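PDB 4OQJ: PKS from Streptomyces albus, which probably catalyses decarboxylative condensation of a growing acyl chain with a carrier-protein-bound extender unit, as a ketosynthase of oxazolomycin biosynthesis. Local coordinates for residues D20-V25 with V281-A286. Residues are numbered along the deposited sequence; the frame is centred on the assembly and turned at random.
Sequences DSDIAV and VIKGTA
Asp22 lays its CB against a methyl of Val281, with CB to CG1 at 3.7 Å, and sends its carboxylate on to Lys283. Lys283 NZ reaches Asp22 OD2 at 3.2 Å in a salt bridge. The ammonium comes from the syn side of that oxygen, 27° out of the carboxylate plane. Bends at chi2 (-77°) and chi3 (-71°) turn CD and then CE of the lysine toward the carboxylate, and Lys283 CD lies 3.8 Å from Asp22 OD1. Between the backbones, Ile23 and Ile282 form an antiparallel hydrogen-bonded pair. Ile23 N gives a nearly straight bond to Ile282 O at 3.0 Å, and Ile282 N returns one to Ile23 O at 2.8 Å. Ile23 O also receives a CA-H...O contact from Val281. Ala24 and Val281 follow as a non-hydrogen-bonded pair. On one face of the sheet, Ile23 CB lies 4.2 Å from Ile282 CB. Further along, Val25 CG2 meets Ile282 CD1 at 4.0 Å, the two side chains crossing obliquely. Helix 195-209 packs on this face through Cys204, Leu208 and Val200. Helix 268-274 covers Ala24 and Val281 on the other face. The contact thus joins strand 23-31 to strand 280-289 at the centre of the large mixed sheet in the thiolase-fold ketosynthase domain. A water also donates to Ile282 O, beside Ile23 N. The buried Asp22 and Lys283 probably favour each other's charged state, with long, weak ion pairs extending from Asp22 to Arg19 and from Lys283 to Glu448, so an ionic link accompanies the backbone pairing where strand 23-31 begins.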
loop_
_atom_site.group_PDB
_atom_site.type_symbol
_atom_site.label_atom_id
_atom_site.label_comp_id
_atom_site.label_asym_id
_atom_site.label_seq_id
_atom_site.Cartn_x
_atom_site.Cartn_y
_atom_site.Cartn_z
ATOM N N ASP A 20 22.508 1.026 -8.170
ATOM C CA ASP A 20 21.948 0.069 -7.223
ATOM C C ASP A 20 20.421 0.104 -7.201
ATOM O O ASP A 20 19.760 -0.931 -7.083
ATOM C CB ASP A 20 22.484 0.349 -5.815
ATOM C CG ASP A 20 23.890 -0.177 -5.609
ATOM O OD1 ASP A 20 24.563 -0.493 -6.614
ATOM O OD2 ASP A 20 24.325 -0.269 -4.440
ATOM N N SER A 21 19.866 1.303 -7.322
ATOM C CA SER A 21 18.429 1.504 -7.162
ATOM C C SER A 21 17.627 1.373 -8.459
ATOM O O SER A 21 16.403 1.439 -8.425
ATOM C CB SER A 21 18.176 2.882 -6.554
ATOM O OG SER A 21 18.629 3.902 -7.428
ATOM N N ASP A 22 18.294 1.195 -9.598
ATOM C CA ASP A 22 17.569 1.063 -10.859
ATOM C C ASP A 22 16.767 -0.231 -10.852
ATOM O O ASP A 22 17.274 -1.278 -10.448
ATOM C CB ASP A 22 18.523 1.084 -12.059
ATOM C CG ASP A 22 19.057 2.478 -12.374
ATOM O OD1 ASP A 22 18.546 3.479 -11.824
ATOM O OD2 ASP A 22 19.997 2.567 -13.192
ATOM N N ILE A 23 15.517 -0.152 -11.303
ATOM C CA ILE A 23 14.621 -1.306 -11.359
ATOM C C ILE A 23 14.313 -1.690 -12.802
ATOM O O ILE A 23 13.810 -0.877 -13.569
ATOM C CB ILE A 23 13.272 -1.031 -10.649
ATOM C CG1 ILE A 23 13.459 -0.631 -9.178
ATOM C CG2 ILE A 23 12.353 -2.235 -10.750
ATOM C CD1 ILE A 23 14.110 -1.656 -8.315
ATOM N N ALA A 24 14.584 -2.940 -13.168
ATOM C CA ALA A 24 14.212 -3.432 -14.488
ATOM C C ALA A 24 12.739 -3.817 -14.569
ATOM O O ALA A 24 12.188 -4.405 -13.638
ATOM C CB ALA A 24 15.063 -4.626 -14.862
ATOM N N VAL A 25 12.104 -3.476 -15.686
ATOM C CA VAL A 25 10.828 -4.069 -16.054
ATOM C C VAL A 25 11.130 -5.311 -16.875
ATOM O O VAL A 25 11.616 -5.190 -17.999
ATOM C CB VAL A 25 9.967 -3.107 -16.864
ATOM C CG1 VAL A 25 8.645 -3.750 -17.221
ATOM C CG2 VAL A 25 9.748 -1.814 -16.077
ATOM N N VAL A 281 13.890 0.579 -17.893
ATOM C CA VAL A 281 14.440 0.756 -16.548
ATOM C C VAL A 281 13.716 1.900 -15.824
ATOM O O VAL A 281 13.605 2.996 -16.335
ATOM C CB VAL A 281 15.949 1.047 -16.584
ATOM C CG1 VAL A 281 16.510 1.212 -15.180
ATOM C CG2 VAL A 281 16.689 -0.056 -17.337
ATOM N N ILE A 282 13.196 1.608 -14.643
ATOM C CA ILE A 282 12.627 2.621 -13.764
ATOM C C ILE A 282 13.767 3.197 -12.938
ATOM O O ILE A 282 14.447 2.477 -12.194
ATOM C CB ILE A 282 11.530 2.028 -12.883
ATOM C CG1 ILE A 282 10.362 1.580 -13.766
ATOM C CG2 ILE A 282 11.049 3.047 -11.845
ATOM C CD1 ILE A 282 9.325 0.767 -13.044
ATOM N N LYS A 283 14.012 4.488 -13.136
ATOM C CA LYS A 283 15.124 5.192 -12.511
ATOM C C LYS A 283 14.713 5.747 -11.166
ATOM O O LYS A 283 15.542 5.917 -10.266
ATOM C CB LYS A 283 15.603 6.333 -13.412
ATOM C CG LYS A 283 15.944 5.922 -14.840
ATOM C CD LYS A 283 17.283 5.219 -14.923
ATOM C CE LYS A 283 18.456 6.171 -14.687
ATOM N NZ LYS A 283 19.745 5.423 -14.642
ATOM N N GLY A 284 13.423 6.044 -11.032
ATOM C CA GLY A 284 12.921 6.627 -9.806
ATOM C C GLY A 284 11.421 6.853 -9.853
ATOM O O GLY A 284 10.806 6.873 -10.928
ATOM N N THR A 285 10.833 7.000 -8.672
ATOM C CA THR A 285 9.396 7.211 -8.532
ATOM C C THR A 285 9.152 8.130 -7.354
ATOM O O THR A 285 9.971 8.191 -6.443
ATOM C CB THR A 285 8.630 5.897 -8.289
ATOM O OG1 THR A 285 8.973 5.375 -6.994
ATOM C CG2 THR A 285 8.948 4.845 -9.355
ATOM N N ALA A 286 8.024 8.829 -7.364
ATOM C CA ALA A 286 7.647 9.670 -6.241
ATOM C C ALA A 286 6.137 9.686 -6.113
ATOM O O ALA A 286 5.418 9.571 -7.108
ATOM C CB ALA A 286 8.198 11.079 -6.410
HETATM O O HOH W 1 14.600 2.922 -9.160
#